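Local coordinates for putative methyltransferase from antibiotic biosynthesis pathway (Anabaena variabilis ATCC 29413, PDB 3EGE), which probably acts as an S-adenosylmethionine-dependent methyltransferase, perhaps in an antibiotic biosynthesis pathway, at residues I104-Q118 and F155-T169. Numbering follows the deposited sequence.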
loop_
_atom_site.group_PDB
_atom_site.type_symbol
_atom_site.label_atom_id
_atom_site.label_comp_id
_atom_site.label_asym_id
_atom_site.label_seq_id
_atom_site.Cartn_x
_atom_site.Cartn_y
_atom_site.Cartn_z
ATOM N N ILE A 104 -1.469 -0.609 7.052
ATOM C CA ILE A 104 -1.898 -1.353 8.266
ATOM C C ILE A 104 -0.880 -2.334 8.843
ATOM O O ILE A 104 -0.916 -2.632 10.037
ATOM C CB ILE A 104 -3.326 -2.048 8.125
ATOM C CG1 ILE A 104 -3.347 -3.237 7.129
ATOM C CG2 ILE A 104 -4.378 -1.034 7.731
ATOM C CD1 ILE A 104 -4.669 -4.120 7.197
ATOM N N HIS A 105 -0.006 -2.851 7.973
ATOM C CA HIS A 105 1.124 -3.700 8.372
ATOM C C HIS A 105 2.171 -2.996 9.207
ATOM O O HIS A 105 2.951 -3.675 9.867
ATOM C CB HIS A 105 1.776 -4.412 7.178
ATOM C CG HIS A 105 2.411 -3.508 6.177
ATOM N ND1 HIS A 105 1.679 -2.703 5.328
ATOM C CD2 HIS A 105 3.711 -3.352 5.825
ATOM C CE1 HIS A 105 2.507 -2.047 4.533
ATOM N NE2 HIS A 105 3.743 -2.426 4.811
ATOM N N HIS A 106 2.172 -1.654 9.185
ATOM C CA HIS A 106 3.026 -0.851 10.027
ATOM C C HIS A 106 2.393 -0.503 11.385
ATOM O O HIS A 106 3.076 0.078 12.216
ATOM C CB HIS A 106 3.416 0.444 9.325
ATOM C CG HIS A 106 4.155 0.248 8.042
ATOM N ND1 HIS A 106 5.274 -0.548 7.948
ATOM C CD2 HIS A 106 3.974 0.798 6.817
ATOM C CE1 HIS A 106 5.723 -0.518 6.704
ATOM N NE2 HIS A 106 4.958 0.302 6.000
ATOM N N PHE A 107 1.125 -0.855 11.634
ATOM C CA PHE A 107 0.482 -0.530 12.910
ATOM C C PHE A 107 0.885 -1.533 14.003
ATOM O O PHE A 107 0.990 -2.733 13.744
ATOM C CB PHE A 107 -1.068 -0.457 12.801
ATOM C CG PHE A 107 -1.604 0.474 11.718
ATOM C CD1 PHE A 107 -0.825 1.474 11.106
ATOM C CD2 PHE A 107 -2.956 0.403 11.383
ATOM C CE1 PHE A 107 -1.381 2.320 10.116
ATOM C CE2 PHE A 107 -3.515 1.245 10.407
ATOM C CZ PHE A 107 -2.727 2.208 9.778
ATOM N N SER A 108 1.069 -1.042 15.230
ATOM C CA SER A 108 1.503 -1.883 16.357
ATOM C C SER A 108 0.342 -2.609 17.061
ATOM O O SER A 108 0.540 -3.700 17.594
ATOM C CB SER A 108 2.335 -1.058 17.361
ATOM O OG SER A 108 1.544 -0.077 18.005
ATOM N N HIS A 109 -0.847 -2.005 17.108
ATOM C CA HIS A 109 -2.042 -2.649 17.733
ATOM C C HIS A 109 -3.155 -2.561 16.707
ATOM O O HIS A 109 -3.938 -1.618 16.706
ATOM C CB HIS A 109 -2.366 -1.972 19.067
ATOM C CG HIS A 109 -1.234 -2.014 20.048
ATOM N ND1 HIS A 109 -0.842 -3.173 20.683
ATOM C CD2 HIS A 109 -0.392 -1.044 20.480
ATOM C CE1 HIS A 109 0.179 -2.910 21.478
ATOM N NE2 HIS A 109 0.473 -1.626 21.373
ATOM N N LEU A 110 -3.163 -3.532 15.797
ATOM C CA LEU A 110 -4.081 -3.571 14.643
ATOM C C LEU A 110 -5.564 -3.589 15.013
ATOM O O LEU A 110 -6.360 -2.924 14.360
ATOM C CB LEU A 110 -3.757 -4.754 13.711
ATOM C CG LEU A 110 -4.404 -4.824 12.314
ATOM C CD1 LEU A 110 -4.128 -3.561 11.492
ATOM C CD2 LEU A 110 -3.923 -6.072 11.568
ATOM N N GLU A 111 -5.905 -4.321 16.073
ATOM C CA GLU A 111 -7.278 -4.438 16.544
ATOM C C GLU A 111 -7.828 -3.093 17.015
ATOM O O GLU A 111 -8.865 -2.647 16.539
ATOM C CB GLU A 111 -7.367 -5.525 17.617
ATOM C CG GLU A 111 -8.794 -5.792 18.121
ATOM C CD GLU A 111 -9.132 -7.276 18.309
ATOM O OE1 GLU A 111 -8.206 -8.108 18.442
ATOM O OE2 GLU A 111 -10.348 -7.608 18.303
ATOM N N LYS A 112 -7.099 -2.437 17.906
ATOM C CA LYS A 112 -7.464 -1.101 18.390
ATOM C C LYS A 112 -7.532 -0.070 17.226
ATOM O O LYS A 112 -8.408 0.804 17.237
ATOM C CB LYS A 112 -6.482 -0.649 19.496
ATOM C CG LYS A 112 -6.766 0.729 20.126
ATOM C CD LYS A 112 -8.043 0.762 20.978
ATOM C CE LYS A 112 -8.510 2.194 21.231
ATOM N NZ LYS A 112 -7.409 3.079 21.737
ATOM N N SER A 113 -6.624 -0.170 16.247
ATOM C CA SER A 113 -6.657 0.692 15.045
ATOM C C SER A 113 -7.951 0.493 14.242
ATOM O O SER A 113 -8.570 1.465 13.767
ATOM C CB SER A 113 -5.438 0.479 14.152
ATOM O OG SER A 113 -4.256 0.776 14.877
ATOM N N PHE A 114 -8.379 -0.764 14.135
ATOM C CA PHE A 114 -9.649 -1.095 13.495
ATOM C C PHE A 114 -10.841 -0.522 14.260
ATOM O O PHE A 114 -11.706 0.104 13.647
ATOM C CB PHE A 114 -9.798 -2.595 13.273
ATOM C CG PHE A 114 -8.934 -3.166 12.178
ATOM C CD1 PHE A 114 -8.322 -2.379 11.169
ATOM C CD2 PHE A 114 -8.863 -4.547 12.058
ATOM C CE1 PHE A 114 -7.600 -2.973 10.141
ATOM C CE2 PHE A 114 -8.156 -5.145 11.027
ATOM C CZ PHE A 114 -7.531 -4.368 10.065
ATOM N N GLN A 115 -10.843 -0.708 15.585
ATOM C CA GLN A 115 -11.860 -0.135 16.493
ATOM C C GLN A 115 -11.948 1.378 16.351
ATOM O O GLN A 115 -13.057 1.930 16.337
ATOM C CB GLN A 115 -11.556 -0.489 17.951
ATOM C CG GLN A 115 -11.675 -1.963 18.262
ATOM C CD GLN A 115 -11.048 -2.372 19.571
ATOM O OE1 GLN A 115 -10.749 -1.539 20.429
ATOM N NE2 GLN A 115 -10.856 -3.670 19.740
ATOM N N GLU A 116 -10.777 2.022 16.239
ATOM C CA GLU A 116 -10.668 3.473 15.989
ATOM C C GLU A 116 -11.297 3.913 14.658
ATOM O O GLU A 116 -11.916 4.973 14.604
ATOM C CB GLU A 116 -9.190 3.955 16.048
ATOM C CG GLU A 116 -8.571 4.128 17.430
ATOM C CD GLU A 116 -9.214 5.249 18.216
ATOM O OE1 GLU A 116 -10.255 5.017 18.888
ATOM O OE2 GLU A 116 -8.673 6.366 18.173
HETATM N N MSE A 117 -11.120 3.122 13.601
HETATM C CA MSE A 117 -11.725 3.419 12.298
HETATM C C MSE A 117 -13.237 3.369 12.390
HETATM O O MSE A 117 -13.909 4.265 11.891
HETATM C CB MSE A 117 -11.250 2.466 11.199
HETATM C CG MSE A 117 -9.756 2.622 10.868
HETATM SE SE MSE A 117 -9.188 1.296 9.646
HETATM C CE MSE A 117 -7.215 1.737 9.555
ATOM N N GLN A 118 -13.756 2.330 13.047
ATOM C CA GLN A 118 -15.182 2.192 13.280
ATOM C C GLN A 118 -15.744 3.348 14.132
ATOM O O GLN A 118 -16.857 3.804 13.889
ATOM C CB GLN A 118 -15.492 0.812 13.904
ATOM C CG GLN A 118 -16.991 0.535 14.181
ATOM C CD GLN A 118 -17.903 0.673 12.949
ATOM O OE1 GLN A 118 -17.561 0.246 11.835
ATOM N NE2 GLN A 118 -19.087 1.227 13.167
ATOM N N PHE A 155 3.731 -10.195 8.149
ATOM C CA PHE A 155 2.364 -9.751 8.369
ATOM C C PHE A 155 1.354 -10.902 8.323
ATOM O O PHE A 155 1.652 -11.935 7.804
ATOM C CB PHE A 155 2.018 -8.618 7.379
ATOM C CG PHE A 155 0.757 -7.859 7.720
ATOM C CD1 PHE A 155 0.504 -7.410 9.042
ATOM C CD2 PHE A 155 -0.162 -7.542 6.717
ATOM C CE1 PHE A 155 -0.676 -6.733 9.355
ATOM C CE2 PHE A 155 -1.315 -6.832 7.016
ATOM C CZ PHE A 155 -1.572 -6.432 8.344
ATOM N N LEU A 156 0.191 -10.698 8.935
ATOM C CA LEU A 156 -0.877 -11.665 9.058
ATOM C C LEU A 156 -1.497 -12.181 7.759
ATOM O O LEU A 156 -1.595 -11.445 6.776
ATOM C CB LEU A 156 -2.063 -11.034 9.804
ATOM C CG LEU A 156 -1.954 -10.564 11.238
ATOM C CD1 LEU A 156 -3.266 -9.884 11.610
ATOM C CD2 LEU A 156 -1.631 -11.729 12.152
ATOM N N PRO A 157 -1.944 -13.452 7.763
ATOM C CA PRO A 157 -2.737 -13.975 6.658
ATOM C C PRO A 157 -4.013 -13.131 6.402
ATOM O O PRO A 157 -4.577 -12.564 7.349
ATOM C CB PRO A 157 -3.144 -15.370 7.160
ATOM C CG PRO A 157 -2.032 -15.761 8.044
ATOM C CD PRO A 157 -1.672 -14.501 8.764
ATOM N N LEU A 158 -4.454 -13.077 5.143
ATOM C CA LEU A 158 -5.625 -12.281 4.746
ATOM C C LEU A 158 -6.878 -12.614 5.567
ATOM O O LEU A 158 -7.631 -11.714 5.921
ATOM C CB LEU A 158 -5.936 -12.456 3.250
ATOM C CG LEU A 158 -6.889 -11.417 2.624
ATOM C CD1 LEU A 158 -6.186 -10.059 2.500
ATOM C CD2 LEU A 158 -7.363 -11.922 1.266
ATOM N N ASP A 159 -7.086 -13.896 5.860
ATOM C CA ASP A 159 -8.232 -14.345 6.666
ATOM C C ASP A 159 -8.224 -13.786 8.085
ATOM O O ASP A 159 -9.277 -13.402 8.584
ATOM C CB ASP A 159 -8.337 -15.892 6.673
ATOM C CG ASP A 159 -8.819 -16.457 5.334
ATOM O OD1 ASP A 159 -9.295 -15.669 4.464
ATOM O OD2 ASP A 159 -8.745 -17.710 5.151
ATOM N N GLU A 160 -7.045 -13.739 8.717
ATOM C CA GLU A 160 -6.894 -13.121 10.047
ATOM C C GLU A 160 -7.224 -11.621 9.987
ATOM O O GLU A 160 -7.949 -11.114 10.848
ATOM C CB GLU A 160 -5.498 -13.367 10.647
ATOM C CG GLU A 160 -5.279 -14.869 10.978
ATOM C CD GLU A 160 -3.944 -15.206 11.688
ATOM O OE1 GLU A 160 -3.377 -14.334 12.391
ATOM O OE2 GLU A 160 -3.484 -16.375 11.565
ATOM N N GLN A 161 -6.749 -10.953 8.933
ATOM C CA GLN A 161 -7.002 -9.522 8.720
ATOM C C GLN A 161 -8.495 -9.260 8.570
ATOM O O GLN A 161 -9.041 -8.370 9.257
ATOM C CB GLN A 161 -6.271 -8.981 7.486
ATOM C CG GLN A 161 -4.751 -9.045 7.541
ATOM C CD GLN A 161 -4.118 -8.535 6.257
ATOM O OE1 GLN A 161 -4.412 -7.425 5.804
ATOM N NE2 GLN A 161 -3.226 -9.334 5.676
ATOM N N ILE A 162 -9.132 -10.048 7.693
ATOM C CA ILE A 162 -10.574 -9.966 7.449
ATOM C C ILE A 162 -11.343 -10.170 8.761
ATOM O O ILE A 162 -12.218 -9.383 9.095
ATOM C CB ILE A 162 -11.058 -11.001 6.394
ATOM C CG1 ILE A 162 -10.541 -10.615 4.997
ATOM C CG2 ILE A 162 -12.623 -11.082 6.356
ATOM C CD1 ILE A 162 -10.679 -11.738 3.937
ATOM N N ASN A 163 -10.997 -11.239 9.480
ATOM C CA ASN A 163 -11.612 -11.555 10.771
ATOM C C ASN A 163 -11.467 -10.412 11.821
ATOM O O ASN A 163 -12.442 -10.074 12.464
ATOM C CB ASN A 163 -11.046 -12.890 11.291
ATOM C CG ASN A 163 -11.679 -13.344 12.602
ATOM O OD1 ASN A 163 -12.849 -13.050 12.902
ATOM N ND2 ASN A 163 -10.908 -14.090 13.387
ATOM N N LEU A 164 -10.265 -9.827 11.974
ATOM C CA LEU A 164 -10.043 -8.749 12.960
ATOM C C LEU A 164 -10.858 -7.507 12.626
ATOM O O LEU A 164 -11.380 -6.849 13.522
ATOM C CB LEU A 164 -8.560 -8.368 13.110
ATOM C CG LEU A 164 -7.584 -9.327 13.808
ATOM C CD1 LEU A 164 -6.196 -8.717 13.773
ATOM C CD2 LEU A 164 -7.970 -9.629 15.246
ATOM N N LEU A 165 -10.971 -7.200 11.337
ATOM C CA LEU A 165 -11.748 -6.062 10.886
ATOM C C LEU A 165 -13.216 -6.334 11.151
ATOM O O LEU A 165 -13.893 -5.527 11.793
ATOM C CB LEU A 165 -11.505 -5.783 9.389
ATOM C CG LEU A 165 -12.105 -4.481 8.805
ATOM C CD1 LEU A 165 -11.641 -3.256 9.596
ATOM C CD2 LEU A 165 -11.750 -4.349 7.299
ATOM N N GLN A 166 -13.671 -7.497 10.693
ATOM C CA GLN A 166 -15.057 -7.931 10.821
ATOM C C GLN A 166 -15.543 -7.975 12.283
ATOM O O GLN A 166 -16.628 -7.499 12.560
ATOM C CB GLN A 166 -15.256 -9.260 10.087
ATOM C CG GLN A 166 -16.683 -9.609 9.791
ATOM C CD GLN A 166 -16.778 -10.581 8.608
ATOM O OE1 GLN A 166 -17.625 -10.387 7.724
ATOM N NE2 GLN A 166 -15.891 -11.622 8.569
ATOM N N GLU A 167 -14.713 -8.491 13.189
ATOM C CA GLU A 167 -14.996 -8.501 14.638
ATOM C C GLU A 167 -15.146 -7.114 15.279
ATOM O O GLU A 167 -15.922 -6.961 16.210
ATOM C CB GLU A 167 -13.876 -9.209 15.411
ATOM C CG GLU A 167 -13.895 -10.704 15.336
ATOM C CD GLU A 167 -12.626 -11.355 15.893
ATOM O OE1 GLU A 167 -11.588 -10.668 16.092
ATOM O OE2 GLU A 167 -12.665 -12.587 16.111
ATOM N N ASN A 168 -14.362 -6.138 14.812
ATOM C CA ASN A 168 -14.349 -4.761 15.364
ATOM C C ASN A 168 -15.155 -3.715 14.577
ATOM O O ASN A 168 -15.122 -2.536 14.909
ATOM C CB ASN A 168 -12.900 -4.345 15.566
ATOM C CG ASN A 168 -12.200 -5.212 16.598
ATOM O OD1 ASN A 168 -12.342 -4.982 17.795
ATOM N ND2 ASN A 168 -11.451 -6.211 16.148
ATOM N N THR A 169 -15.901 -4.167 13.571
ATOM C CA THR A 169 -16.732 -3.327 12.709
ATOM C C THR A 169 -18.220 -3.701 12.715
ATOM O O THR A 169 -19.071 -2.813 12.567
ATOM C CB THR A 169 -16.156 -3.358 11.269
ATOM O OG1 THR A 169 -14.921 -2.632 11.271
ATOM C CG2 THR A 169 -17.068 -2.707 10.255
#
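Phe114 packs against Leu165. Leu165 CD1 sits over the middle of the Phe114 ring, 3.8 Å from its centroid, in a CH-pi contact. Leu110 CG lies on the opposite face, toward the rim. Nearer the start of both segments, His105 CB lies over the face of the Phe155 ring, 3.6 Å from the centroid. Leu110 CD2 approaches that ring at its edge and meets Leu156 CD1 tip to tip at 3.9 Å. With CG anti to the backbone N (chi1 -166°), the Phe155 ring reaches His105.

Asn168 is the polar link. Its ND2 gives one hydrogen to Glu111 OE2 (2.8 Å), above the carboxylate plane, and another to Leu164 O (2.7 Å), one turn back in the chain. Its OD1 accepts from Gln115 NE2 at 2.8 Å. Three bonds thus fix the rotation of this buried amide.

Farther out, Phe114 and Leu165 both touch Leu128 of strand 126-131. Gln161 bonds Thr130 of that strand. The helical segments 110-118 and 158-169 cross at -44° and both lie on the sheet of the Rossmann-like fold. Glu167 OE1 lies 4.0 Å from Glu111 OE2, which may raise the pKa of either carboxylate; the Asn168 amide probably offsets this at Glu111.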